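Side-chain contacts in glideosome-associated protein 50 (Plasmodium falciparum 3D7, PDB 3TGH), which forms part of the glideosome, the inner membrane complex machinery of parasite gliding and host cell invasion, and may help to assemble it and hold it there: residues G10-D15 and D63-E68; G42-D47 and P119-P124; L80-W85 and V196-I201; S267-S272 and T288-S293. One frame throughout, in Å; residues are numbered along the deposited sequence.

Contact 1. Residues G10-D15 and D63-E68; sequences GDWGKD and DVYSEE
The six-membered ring of Trp12 receives the edge of the Tyr65 ring on its face, an offset edge-to-face pair with planes at 88° and centroids 5.8 Å apart. One face of the Tyr65 ring is covered by its own neighbour Val64, whose CG1 sits over the ring centre, 3.5 Å above the plane. Along the meeting edge Tyr65 CE2 is 3.9 Å from Trp12 CE3. The phenol end reaches further, past the benzo part of the indole toward its root, where Tyr65 OH lies 3.5 Å from Trp12 CB. OH packs against this carbon; Trp12 O, at 3.8 Å from Tyr65 OH, is not hydrogen-bonded to it. The indole is set up for this meeting by a first torsion of 49°, which tucks CG between the backbone N and the carbonyl carbon. Trp12 belongs to the Gly-Asp-Trp-Gly sequence following strand 4-8, the first loop of the calcineurin-like phosphoesterase fold, in which relatives carry a metal-binding aspartate. Here Asp11 receives the backbone N-H groups of Ser43 and His233 on its two carboxylate oxygens. Just after the tryptophan the chain bends through an inverse gamma turn centred on Gly13, closed by Lys14 N to Trp12 O at 3.1 Å. On its polar side the indole is fixed by NE1, which bonds Ser40 OG, and Phe45 adds a further edge-to-face contact. Tyr65 and Val64 in turn lie against Gln19 and Ala23 of helix 17-32.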
loop_
_atom_site.group_PDB
_atom_site.type_symbol
_atom_site.label_atom_id
_atom_site.label_comp_id
_atom_site.label_asym_id
_atom_site.label_seq_id
_atom_site.Cartn_x
_atom_site.Cartn_y
_atom_site.Cartn_z
ATOM N N GLY A 10 3.917 -6.676 -1.558
ATOM C CA GLY A 10 3.040 -7.101 -0.457
ATOM C C GLY A 10 3.292 -8.503 0.054
ATOM O O GLY A 10 3.695 -9.381 -0.708
ATOM N N ASP A 11 3.080 -8.705 1.355
ATOM C CA ASP A 11 3.155 -10.035 1.978
ATOM C C ASP A 11 4.481 -10.732 1.678
ATOM O O ASP A 11 4.531 -11.911 1.310
ATOM C CB ASP A 11 1.962 -10.863 1.521
ATOM C CG ASP A 11 0.641 -10.254 1.962
ATOM O OD1 ASP A 11 0.270 -10.437 3.137
ATOM O OD2 ASP A 11 -0.024 -9.594 1.146
ATOM N N TRP A 12 5.547 -9.973 1.890
ATOM C CA TRP A 12 6.880 -10.262 1.356
ATOM C C TRP A 12 7.799 -10.956 2.365
ATOM O O TRP A 12 8.812 -11.559 1.987
ATOM C CB TRP A 12 7.511 -8.939 0.865
ATOM C CG TRP A 12 7.400 -7.851 1.883
ATOM C CD1 TRP A 12 6.471 -6.848 1.912
ATOM C CD2 TRP A 12 8.212 -7.679 3.053
ATOM N NE1 TRP A 12 6.652 -6.062 3.028
ATOM C CE2 TRP A 12 7.726 -6.542 3.736
ATOM C CE3 TRP A 12 9.315 -8.362 3.580
ATOM C CZ2 TRP A 12 8.287 -6.089 4.925
ATOM C CZ3 TRP A 12 9.884 -7.901 4.766
ATOM C CH2 TRP A 12 9.362 -6.780 5.426
ATOM N N GLY A 13 7.451 -10.885 3.648
ATOM C CA GLY A 13 8.355 -11.327 4.712
ATOM C C GLY A 13 8.284 -12.790 5.086
ATOM O O GLY A 13 7.733 -13.140 6.132
ATOM N N LYS A 14 8.869 -13.630 4.237
ATOM C CA LYS A 14 8.990 -15.059 4.495
ATOM C C LYS A 14 10.185 -15.602 3.709
ATOM O O LYS A 14 10.386 -15.235 2.555
ATOM C CB LYS A 14 7.717 -15.787 4.077
ATOM C CG LYS A 14 7.679 -17.260 4.499
ATOM C CD LYS A 14 6.376 -17.937 4.115
ATOM C CE LYS A 14 6.364 -19.394 4.580
ATOM N NZ LYS A 14 5.087 -20.087 4.246
ATOM N N ASP A 15 10.977 -16.461 4.341
ATOM C CA ASP A 15 12.160 -17.027 3.693
ATOM C C ASP A 15 11.746 -18.154 2.741
ATOM O O ASP A 15 11.601 -19.310 3.142
ATOM C CB ASP A 15 13.162 -17.530 4.740
ATOM C CG ASP A 15 14.447 -18.076 4.123
ATOM O OD1 ASP A 15 14.799 -17.690 2.985
ATOM O OD2 ASP A 15 15.110 -18.897 4.791
ATOM N N ASP A 63 18.747 -7.912 4.739
ATOM C CA ASP A 63 19.653 -8.685 3.881
ATOM C C ASP A 63 19.033 -9.081 2.536
ATOM O O ASP A 63 19.744 -9.552 1.651
ATOM C CB ASP A 63 20.158 -9.936 4.608
ATOM C CG ASP A 63 21.153 -9.613 5.715
ATOM O OD1 ASP A 63 21.581 -8.443 5.834
ATOM O OD2 ASP A 63 21.518 -10.541 6.461
ATOM N N VAL A 64 17.721 -8.899 2.390
ATOM C CA VAL A 64 17.014 -9.280 1.175
ATOM C C VAL A 64 16.902 -8.101 0.208
ATOM O O VAL A 64 17.048 -8.281 -1.002
ATOM C CB VAL A 64 15.598 -9.835 1.494
ATOM C CG1 VAL A 64 14.809 -10.125 0.210
ATOM C CG2 VAL A 64 15.696 -11.088 2.355
ATOM N N TYR A 65 16.637 -6.904 0.732
ATOM C CA TYR A 65 16.324 -5.748 -0.123
ATOM C C TYR A 65 17.425 -4.691 -0.137
ATOM O O TYR A 65 17.187 -3.547 -0.523
ATOM C CB TYR A 65 14.962 -5.151 0.261
ATOM C CG TYR A 65 13.865 -6.192 0.183
ATOM C CD1 TYR A 65 13.374 -6.629 -1.051
ATOM C CD2 TYR A 65 13.339 -6.761 1.332
ATOM C CE1 TYR A 65 12.383 -7.615 -1.128
ATOM C CE2 TYR A 65 12.344 -7.732 1.266
ATOM C CZ TYR A 65 11.877 -8.157 0.034
ATOM O OH TYR A 65 10.904 -9.121 -0.017
ATOM N N SER A 66 18.632 -5.084 0.260
ATOM C CA SER A 66 19.767 -4.168 0.270
ATOM C C SER A 66 20.523 -4.222 -1.052
ATOM O O SER A 66 20.514 -5.236 -1.755
ATOM C CB SER A 66 20.720 -4.471 1.428
ATOM O OG SER A 66 21.278 -5.764 1.303
ATOM N N GLU A 67 21.166 -3.110 -1.378
ATOM C CA GLU A 67 22.010 -3.007 -2.563
ATOM C C GLU A 67 23.079 -1.943 -2.302
ATOM O O GLU A 67 22.877 -1.024 -1.509
ATOM C CB GLU A 67 21.157 -2.638 -3.783
ATOM C CG GLU A 67 21.855 -2.739 -5.146
ATOM C CD GLU A 67 22.135 -4.172 -5.581
ATOM O OE1 GLU A 67 23.095 -4.780 -5.058
ATOM O OE2 GLU A 67 21.408 -4.686 -6.461
ATOM N N GLU A 68 24.223 -2.070 -2.960
ATOM C CA GLU A 68 25.282 -1.075 -2.800
ATOM C C GLU A 68 24.946 0.197 -3.580
ATOM O O GLU A 68 23.938 0.250 -4.296
ATOM C CB GLU A 68 26.634 -1.657 -3.220
ATOM C CG GLU A 68 27.083 -2.850 -2.368
ATOM C CD GLU A 68 27.136 -2.535 -0.875
ATOM O OE1 GLU A 68 26.610 -3.342 -0.076
ATOM O OE2 GLU A 68 27.696 -1.481 -0.501
#

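Contact 2. Residues G42-D47 and P119-P124; sequences GSNFID and PKWIMP
Asn44 OD1 bonds Thr78 OG1 and takes a weak bond from Trp12 NE1, while ND2 of the same amide bonds Gln92 OE1; with both ends held, the flat group cannot easily turn as it meets the benzo end of Trp121. Asn44 and Trp121 reach for each other from opposite directions. Trp121 CH2 does most of the touching: it lies 3.5 Å from Asn44 ND2 and equally close to Asn44 CG, with CZ2 3.6 Å from ND2. The amide and indole planes are 57° apart, so the two groups are tilted rather than laid flat on one another. Phe45 arrives beside the asparagine and brings CE2 to 3.9 Å from the same Trp121 CH2. A first torsion of -175° carries the indole CG away from the backbone N and sends the long side chain inward from edge strand 120-122. At its far side NE1 bonds Gln92 O, and Trp57 makes an edge-to-face pair with the ring. A dimethyl sulfoxide molecule, probably from the crystallisation liquor, rests about 3 Å from the Trp121 side chain. Gly42-Ser43-Asn44-Phe45 probably matches the Gly-Asp-Asn-Phe loop of purple acid phosphatases, whose aspartate binds metal, with Ser43 in its place here.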
loop_
_atom_site.group_PDB
_atom_site.type_symbol
_atom_site.label_atom_id
_atom_site.label_comp_id
_atom_site.label_asym_id
_atom_site.label_seq_id
_atom_site.Cartn_x
_atom_site.Cartn_y
_atom_site.Cartn_z
ATOM N N GLY A 42 -0.785 -5.411 2.101
ATOM C CA GLY A 42 -0.788 -6.716 2.744
ATOM C C GLY A 42 -0.087 -6.704 4.085
ATOM O O GLY A 42 0.012 -5.664 4.737
ATOM N N SER A 43 0.403 -7.865 4.492
ATOM C CA SER A 43 1.226 -7.979 5.693
ATOM C C SER A 43 2.694 -7.723 5.351
ATOM O O SER A 43 3.090 -7.744 4.182
ATOM C CB SER A 43 1.081 -9.369 6.319
ATOM O OG SER A 43 -0.220 -9.557 6.854
ATOM N N ASN A 44 3.492 -7.492 6.380
ATOM C CA ASN A 44 4.942 -7.415 6.238
ATOM C C ASN A 44 5.563 -8.784 6.489
ATOM O O ASN A 44 6.101 -9.406 5.570
ATOM C CB ASN A 44 5.531 -6.380 7.202
ATOM C CG ASN A 44 5.138 -4.969 6.856
ATOM O OD1 ASN A 44 5.198 -4.563 5.689
ATOM N ND2 ASN A 44 4.725 -4.201 7.869
ATOM N N PHE A 45 5.456 -9.261 7.725
ATOM C CA PHE A 45 6.068 -10.509 8.120
ATOM C C PHE A 45 4.993 -11.571 8.253
ATOM O O PHE A 45 4.086 -11.452 9.077
ATOM C CB PHE A 45 6.825 -10.348 9.437
ATOM C CG PHE A 45 7.997 -9.421 9.342
ATOM C CD1 PHE A 45 9.256 -9.899 8.997
ATOM C CD2 PHE A 45 7.840 -8.068 9.586
ATOM C CE1 PHE A 45 10.343 -9.035 8.904
ATOM C CE2 PHE A 45 8.922 -7.202 9.492
ATOM C CZ PHE A 45 10.172 -7.684 9.156
ATOM N N ILE A 46 5.119 -12.629 7.460
ATOM C CA ILE A 46 4.099 -13.667 7.407
ATOM C C ILE A 46 3.954 -14.385 8.757
ATOM O O ILE A 46 2.852 -14.777 9.124
ATOM C CB ILE A 46 4.367 -14.680 6.264
ATOM C CG1 ILE A 46 4.437 -13.960 4.906
ATOM C CG2 ILE A 46 3.290 -15.783 6.245
ATOM C CD1 ILE A 46 3.213 -13.109 4.582
ATOM N N ASP A 47 5.049 -14.541 9.496
ATOM C CA ASP A 47 4.988 -15.145 10.829
ATOM C C ASP A 47 5.106 -14.114 11.955
ATOM O O ASP A 47 5.277 -14.486 13.118
ATOM C CB ASP A 47 6.073 -16.220 10.969
ATOM C CG ASP A 47 5.830 -17.417 10.060
ATOM O OD1 ASP A 47 4.668 -17.878 9.951
ATOM O OD2 ASP A 47 6.807 -17.907 9.460
ATOM N N PRO A 119 15.880 -0.119 2.155
ATOM C CA PRO A 119 14.946 1.009 2.203
ATOM C C PRO A 119 14.619 1.473 3.624
ATOM O O PRO A 119 14.693 0.687 4.567
ATOM C CB PRO A 119 13.687 0.457 1.514
ATOM C CG PRO A 119 14.164 -0.681 0.678
ATOM C CD PRO A 119 15.320 -1.265 1.411
ATOM N N LYS A 120 14.251 2.740 3.762
ATOM C CA LYS A 120 13.923 3.316 5.066
ATOM C C LYS A 120 12.484 2.936 5.461
ATOM O O LYS A 120 11.530 3.335 4.813
ATOM C CB LYS A 120 14.093 4.839 5.045
ATOM C CG LYS A 120 13.957 5.499 6.425
ATOM C CD LYS A 120 14.051 7.013 6.359
ATOM C CE LYS A 120 14.016 7.625 7.762
ATOM N NZ LYS A 120 14.104 9.117 7.748
ATOM N N TRP A 121 12.359 2.175 6.541
ATOM C CA TRP A 121 11.076 1.698 7.051
ATOM C C TRP A 121 10.269 2.868 7.615
ATOM O O TRP A 121 10.709 3.523 8.554
ATOM C CB TRP A 121 11.369 0.660 8.131
ATOM C CG TRP A 121 10.205 -0.059 8.711
ATOM C CD1 TRP A 121 9.463 0.324 9.789
ATOM C CD2 TRP A 121 9.686 -1.323 8.297
ATOM N NE1 TRP A 121 8.498 -0.612 10.057
ATOM C CE2 TRP A 121 8.614 -1.635 9.160
ATOM C CE3 TRP A 121 10.015 -2.219 7.277
ATOM C CZ2 TRP A 121 7.872 -2.807 9.034
ATOM C CZ3 TRP A 121 9.274 -3.390 7.162
ATOM C CH2 TRP A 121 8.215 -3.664 8.031
ATOM N N ILE A 122 9.107 3.133 7.018
ATOM C CA ILE A 122 8.244 4.236 7.424
ATOM C C ILE A 122 6.867 3.695 7.794
ATOM O O ILE A 122 6.183 3.082 6.970
ATOM C CB ILE A 122 8.112 5.290 6.317
ATOM C CG1 ILE A 122 9.489 5.875 5.985
ATOM C CG2 ILE A 122 7.147 6.406 6.740
ATOM C CD1 ILE A 122 9.454 6.964 4.950
ATOM N N MET A 123 6.487 3.895 9.053
ATOM C CA MET A 123 5.133 3.570 9.514
ATOM C C MET A 123 4.896 4.368 10.807
ATOM O O MET A 123 5.049 3.837 11.909
ATOM C CB MET A 123 4.957 2.062 9.739
ATOM C CG MET A 123 3.494 1.693 9.861
ATOM S SD MET A 123 3.190 -0.074 10.084
ATOM C CE MET A 123 3.574 -0.217 11.834
ATOM N N PRO A 124 4.556 5.661 10.673
ATOM C CA PRO A 124 4.455 6.555 11.845
ATOM C C PRO A 124 3.262 6.243 12.764
ATOM O O PRO A 124 3.260 6.631 13.941
ATOM C CB PRO A 124 4.329 7.944 11.220
ATOM C CG PRO A 124 3.779 7.706 9.868
ATOM C CD PRO A 124 4.290 6.374 9.413
#

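Contact 3. Residues L80-W85 and V196-I201; sequences LGTRDW and VGDQPI
Asp198, which carries the contact with Gly81 and Thr82, comes two residues after Val196, the last residue of strand 192-196, with Gly197 between them. The backbone N of Asp198 gives a weak bond of 3.0 Å to a water, and that water donates to Leu80 O at 2.9 Å, bridging the segments. The side chain then reaches across with CG turned away from the backbone N, chi1 172°, and CB and CG pack over Gly81 CA, from which CG is 3.4 Å. OD2 accepts Thr82 N at 3.1 Å. The bond is somewhat bent, and the donor stands 54° out of the carboxylate plane. With His233 ND1 also bonded to it, OD2 has two polar partners, and the methyl CG2 of Thr82 lies 3.7 Å away. Asp198 thus lies beside His233, which binds a metal cation, in the loop after strand 192-196, where purple acid phosphatases probably carry a metal-binding histidine; the Thr82 side chain is about 5 Å from a bound cobalt(II) ion. Gly81-Thr82-Arg83-Asp84 likewise probably matches their Gly-Asn-His-Asp/Glu motif. The glycine facing Asp198 leaves room for so close an approach, and it comes just before the weakly bonded helix of about 82-85: Gly81 N bonds the anti lone pair of Asp84 OD2 at 2.9 Å, while Asp84 N bonds Gly81 O. Next along the second segment, Gln199 leaves the contact, its NE2 bonding Pro200 O on a lone pair at 2.9 Å. Pro200 and Ile201 then lie against strand 228-231.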
loop_
_atom_site.group_PDB
_atom_site.type_symbol
_atom_site.label_atom_id
_atom_site.label_comp_id
_atom_site.label_asym_id
_atom_site.label_seq_id
_atom_site.Cartn_x
_atom_site.Cartn_y
_atom_site.Cartn_z
ATOM N N LEU A 80 0.437 -2.601 8.489
ATOM C CA LEU A 80 0.316 -3.940 9.033
ATOM C C LEU A 80 -0.824 -4.688 8.373
ATOM O O LEU A 80 -1.860 -4.112 8.016
ATOM C CB LEU A 80 0.063 -3.879 10.537
ATOM C CG LEU A 80 1.287 -3.989 11.458
ATOM C CD1 LEU A 80 2.585 -3.462 10.881
ATOM C CD2 LEU A 80 0.984 -3.440 12.818
ATOM N N GLY A 81 -0.641 -5.996 8.254
ATOM C CA GLY A 81 -1.727 -6.889 7.905
ATOM C C GLY A 81 -1.981 -7.849 9.048
ATOM O O GLY A 81 -1.346 -7.771 10.106
ATOM N N THR A 82 -2.928 -8.758 8.850
ATOM C CA THR A 82 -3.357 -9.636 9.935
ATOM C C THR A 82 -2.229 -10.500 10.479
ATOM O O THR A 82 -2.215 -10.810 11.664
ATOM C CB THR A 82 -4.532 -10.531 9.507
ATOM O OG1 THR A 82 -4.166 -11.271 8.340
ATOM C CG2 THR A 82 -5.750 -9.674 9.201
ATOM N N ARG A 83 -1.284 -10.879 9.620
ATOM C CA ARG A 83 -0.144 -11.687 10.048
ATOM C C ARG A 83 0.783 -10.930 11.010
ATOM O O ARG A 83 1.409 -11.536 11.877
ATOM C CB ARG A 83 0.673 -12.167 8.844
ATOM C CG ARG A 83 -0.108 -12.958 7.790
ATOM C CD ARG A 83 -0.727 -14.240 8.318
ATOM N NE ARG A 83 0.283 -15.218 8.727
ATOM C CZ ARG A 83 0.050 -16.516 8.933
ATOM N NH1 ARG A 83 -1.164 -17.032 8.762
ATOM N NH2 ARG A 83 1.049 -17.308 9.310
ATOM N N ASP A 84 0.865 -9.612 10.858
ATOM C CA ASP A 84 1.701 -8.790 11.729
ATOM C C ASP A 84 1.083 -8.613 13.128
ATOM O O ASP A 84 1.797 -8.539 14.148
ATOM C CB ASP A 84 1.921 -7.429 11.083
ATOM C CG ASP A 84 2.612 -7.530 9.723
ATOM O OD1 ASP A 84 3.761 -8.022 9.674
ATOM O OD2 ASP A 84 1.999 -7.130 8.709
ATOM N N TRP A 85 -0.244 -8.513 13.165
ATOM C CA TRP A 85 -0.988 -8.308 14.409
ATOM C C TRP A 85 -0.982 -9.490 15.382
ATOM O O TRP A 85 -1.292 -9.313 16.562
ATOM C CB TRP A 85 -2.427 -7.893 14.101
ATOM C CG TRP A 85 -2.580 -6.440 13.807
ATOM C CD1 TRP A 85 -2.758 -5.861 12.583
ATOM C CD2 TRP A 85 -2.579 -5.367 14.765
ATOM N NE1 TRP A 85 -2.858 -4.487 12.720
ATOM C CE2 TRP A 85 -2.763 -4.163 14.048
ATOM C CE3 TRP A 85 -2.460 -5.311 16.156
ATOM C CZ2 TRP A 85 -2.813 -2.904 14.679
ATOM C CZ3 TRP A 85 -2.509 -4.055 16.787
ATOM C CH2 TRP A 85 -2.680 -2.876 16.044
ATOM N N VAL A 196 -3.747 2.394 0.330
ATOM C CA VAL A 196 -2.951 1.178 0.511
ATOM C C VAL A 196 -3.372 0.496 1.801
ATOM O O VAL A 196 -3.442 1.144 2.853
ATOM C CB VAL A 196 -1.438 1.537 0.611
ATOM C CG1 VAL A 196 -0.599 0.288 0.864
ATOM C CG2 VAL A 196 -0.973 2.257 -0.655
ATOM N N GLY A 197 -3.669 -0.806 1.740
ATOM C CA GLY A 197 -4.094 -1.549 2.917
ATOM C C GLY A 197 -3.789 -3.028 2.783
ATOM O O GLY A 197 -3.139 -3.459 1.813
ATOM N N ASP A 198 -4.263 -3.809 3.747
ATOM C CA ASP A 198 -4.030 -5.256 3.750
ATOM C C ASP A 198 -5.160 -6.006 3.002
ATOM O O ASP A 198 -4.930 -6.602 1.949
ATOM C CB ASP A 198 -3.877 -5.763 5.186
ATOM C CG ASP A 198 -3.826 -7.282 5.275
ATOM O OD1 ASP A 198 -3.213 -7.913 4.391
ATOM O OD2 ASP A 198 -4.376 -7.843 6.242
ATOM N N GLN A 199 -6.367 -5.955 3.551
ATOM C CA GLN A 199 -7.498 -6.718 3.028
ATOM C C GLN A 199 -8.156 -6.045 1.808
ATOM O O GLN A 199 -8.574 -4.886 1.883
ATOM C CB GLN A 199 -8.534 -6.920 4.146
ATOM C CG GLN A 199 -9.842 -7.547 3.716
ATOM C CD GLN A 199 -9.689 -8.969 3.236
ATOM O OE1 GLN A 199 -9.161 -9.823 3.948
ATOM N NE2 GLN A 199 -10.175 -9.241 2.023
ATOM N N PRO A 200 -8.273 -6.778 0.681
ATOM C CA PRO A 200 -9.020 -6.237 -0.463
ATOM C C PRO A 200 -10.520 -6.134 -0.219
ATOM O O PRO A 200 -11.089 -6.920 0.539
ATOM C CB PRO A 200 -8.758 -7.247 -1.589
ATOM C CG PRO A 200 -8.171 -8.429 -0.954
ATOM C CD PRO A 200 -7.575 -8.025 0.346
ATOM N N ILE A 201 -11.142 -5.164 -0.881
ATOM C CA ILE A 201 -12.585 -5.071 -0.963
ATOM C C ILE A 201 -13.075 -6.126 -1.961
ATOM O O ILE A 201 -14.003 -6.882 -1.670
ATOM C CB ILE A 201 -13.025 -3.672 -1.430
ATOM C CG1 ILE A 201 -12.659 -2.622 -0.382
ATOM C CG2 ILE A 201 -14.536 -3.655 -1.735
ATOM C CD1 ILE A 201 -12.722 -1.180 -0.901
HETATM O O HOH W 1 -3.807 -2.689 6.443
#

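Contact 4. Residues S267-S272 and T288-S293; sequences SLFFSS and TKFVSS
Phe269 and Phe290 meet at an intermediate tilt, their ring planes 53° apart and centroids 4.9 Å apart, while the side chains slide past each other in opposite directions. Phe269 CE2 makes the closest touch: it sits 3.5 Å above one face of the Phe290 ring, displaced toward its rim. The nearest atoms there are Phe290 CG, 3.6 Å from Phe269 CE2, and CD2 at the same distance. The root of the second side chain closes in as well, with Phe290 CB 3.8 Å from Phe269 CE2 and 4.1 Å from Phe269 CZ. Phe269 gets there from a classic beta bulge, in which Leu268 and Phe269 both face Val239 of the neighbouring strand. Its first torsion of 158° keeps CG on the far side from the backbone N, and the ring projects out of its own sheet toward the other. These sheets are the two halves of the calcineurin-like phosphoesterase sandwich. Strand 267-271 is an outermost strand of one, pairing with 237-242, and strand 285-292 runs inside the other, between 275-282 and 297-305. Tyr300 stacks with the Phe269 ring, and Ile299 of the same strand 297-305 also touches Phe269; Ser271 N lies 4.1 Å above one face of the Phe269 ring. Phe290 is packed in addition by Met237 of the first sheet and by Cys277 of its own. Farther along, Ser292 OG bonds Asp273 OD2 in the turn that follows strand 267-271.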
loop_
_atom_site.group_PDB
_atom_site.type_symbol
_atom_site.label_atom_id
_atom_site.label_comp_id
_atom_site.label_asym_id
_atom_site.label_seq_id
_atom_site.Cartn_x
_atom_site.Cartn_y
_atom_site.Cartn_z
ATOM N N SER A 267 -12.866 -8.463 -13.165
ATOM C CA SER A 267 -11.432 -8.717 -13.174
ATOM C C SER A 267 -10.886 -8.564 -14.594
ATOM O O SER A 267 -11.421 -9.143 -15.547
ATOM C CB SER A 267 -11.125 -10.113 -12.633
ATOM O OG SER A 267 -9.735 -10.363 -12.643
ATOM N N LEU A 268 -9.826 -7.773 -14.730
ATOM C CA LEU A 268 -9.175 -7.554 -16.016
ATOM C C LEU A 268 -7.925 -8.416 -16.168
ATOM O O LEU A 268 -7.488 -8.703 -17.280
ATOM C CB LEU A 268 -8.798 -6.078 -16.167
ATOM C CG LEU A 268 -9.961 -5.082 -16.192
ATOM C CD1 LEU A 268 -9.418 -3.654 -16.190
ATOM C CD2 LEU A 268 -10.858 -5.329 -17.396
ATOM N N PHE A 269 -7.349 -8.818 -15.043
ATOM C CA PHE A 269 -6.130 -9.595 -15.034
ATOM C C PHE A 269 -5.982 -10.275 -13.689
ATOM O O PHE A 269 -6.264 -9.670 -12.650
ATOM C CB PHE A 269 -4.926 -8.671 -15.283
ATOM C CG PHE A 269 -3.614 -9.230 -14.803
ATOM C CD1 PHE A 269 -2.961 -10.215 -15.521
ATOM C CD2 PHE A 269 -3.028 -8.757 -13.637
ATOM C CE1 PHE A 269 -1.746 -10.726 -15.085
ATOM C CE2 PHE A 269 -1.816 -9.267 -13.193
ATOM C CZ PHE A 269 -1.175 -10.255 -13.918
ATOM N N PHE A 270 -5.542 -11.527 -13.716
ATOM C CA PHE A 270 -5.236 -12.271 -12.500
ATOM C C PHE A 270 -4.031 -13.166 -12.748
ATOM O O PHE A 270 -3.951 -13.827 -13.782
ATOM C CB PHE A 270 -6.428 -13.135 -12.075
ATOM C CG PHE A 270 -6.195 -13.909 -10.805
ATOM C CD1 PHE A 270 -6.723 -13.468 -9.603
ATOM C CD2 PHE A 270 -5.447 -15.085 -10.814
ATOM C CE1 PHE A 270 -6.515 -14.173 -8.426
ATOM C CE2 PHE A 270 -5.228 -15.789 -9.647
ATOM C CZ PHE A 270 -5.761 -15.331 -8.444
ATOM N N SER A 271 -3.113 -13.206 -11.784
ATOM C CA SER A 271 -1.984 -14.132 -11.834
ATOM C C SER A 271 -1.588 -14.579 -10.433
ATOM O O SER A 271 -1.533 -13.771 -9.510
ATOM C CB SER A 271 -0.784 -13.478 -12.510
ATOM O OG SER A 271 0.325 -14.357 -12.535
ATOM N N SER A 272 -1.298 -15.868 -10.287
ATOM C CA SER A 272 -0.800 -16.408 -9.030
ATOM C C SER A 272 0.728 -16.302 -8.940
ATOM O O SER A 272 1.308 -16.704 -7.938
ATOM C CB SER A 272 -1.243 -17.869 -8.866
ATOM O OG SER A 272 -0.710 -18.679 -9.893
ATOM N N THR A 288 0.052 1.066 -14.389
ATOM C CA THR A 288 0.516 0.054 -13.460
ATOM C C THR A 288 1.040 -1.140 -14.248
ATOM O O THR A 288 0.346 -1.660 -15.124
ATOM C CB THR A 288 -0.622 -0.401 -12.528
ATOM O OG1 THR A 288 -1.041 0.704 -11.715
ATOM C CG2 THR A 288 -0.167 -1.552 -11.630
ATOM N N LYS A 289 2.269 -1.552 -13.949
ATOM C CA LYS A 289 2.875 -2.723 -14.569
ATOM C C LYS A 289 3.018 -3.848 -13.549
ATOM O O LYS A 289 3.624 -3.676 -12.476
ATOM C CB LYS A 289 4.242 -2.375 -15.161
ATOM C CG LYS A 289 4.180 -1.437 -16.355
ATOM C CD LYS A 289 5.576 -1.046 -16.813
ATOM C CE LYS A 289 5.553 0.134 -17.778
ATOM N NZ LYS A 289 6.935 0.598 -18.124
ATOM N N PHE A 290 2.432 -4.993 -13.878
ATOM C CA PHE A 290 2.524 -6.182 -13.041
ATOM C C PHE A 290 3.697 -7.026 -13.515
ATOM O O PHE A 290 3.729 -7.452 -14.666
ATOM C CB PHE A 290 1.235 -6.995 -13.125
ATOM C CG PHE A 290 0.062 -6.330 -12.478
ATOM C CD1 PHE A 290 -0.675 -5.367 -13.161
ATOM C CD2 PHE A 290 -0.307 -6.661 -11.181
ATOM C CE1 PHE A 290 -1.757 -4.741 -12.556
ATOM C CE2 PHE A 290 -1.386 -6.051 -10.570
ATOM C CZ PHE A 290 -2.117 -5.090 -11.258
ATOM N N VAL A 291 4.649 -7.265 -12.620
ATOM C CA VAL A 291 5.882 -7.960 -12.954
ATOM C C VAL A 291 5.904 -9.331 -12.302
ATOM O O VAL A 291 5.684 -9.459 -11.091
ATOM C CB VAL A 291 7.122 -7.165 -12.485
ATOM C CG1 VAL A 291 8.393 -7.903 -12.863
ATOM C CG2 VAL A 291 7.107 -5.759 -13.077
ATOM N N SER A 292 6.146 -10.353 -13.116
ATOM C CA SER A 292 6.271 -11.722 -12.641
ATOM C C SER A 292 7.736 -12.098 -12.459
ATOM O O SER A 292 8.556 -11.882 -13.352
ATOM C CB SER A 292 5.606 -12.700 -13.625
ATOM O OG SER A 292 6.010 -14.025 -13.359
ATOM N N SER A 293 8.041 -12.698 -11.310
ATOM C CA SER A 293 9.389 -13.167 -10.983
ATOM C C SER A 293 9.822 -14.401 -11.778
ATOM O O SER A 293 10.970 -14.835 -11.664
ATOM C CB SER A 293 9.485 -13.501 -9.492
ATOM O OG SER A 293 8.705 -14.645 -9.170
#

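Overall arrangement
Contacts 1, 2 and 3 form a connected row, with centres 10 Å apart between contacts 1 and 2 and 11 Å between contacts 2 and 3. Contact 2 joins the others: Ile46 N probably donates to Gly13 O, and Ile46 O probably accepts Arg83 NE at 2.6 Å. Their segments alternate along the chain, contact 1 with 2 and 2 with 3. Contact 3 lies closest to the metal region, its Asp198 side chain about 3 Å from that of His233; the side chains of Trp12 and Asn44, of contacts 1 and 2, are each about 12 Å from that of His233. Contact 4 stands apart, its centre 19 to 22 Å from the other three, away from the annotated sites.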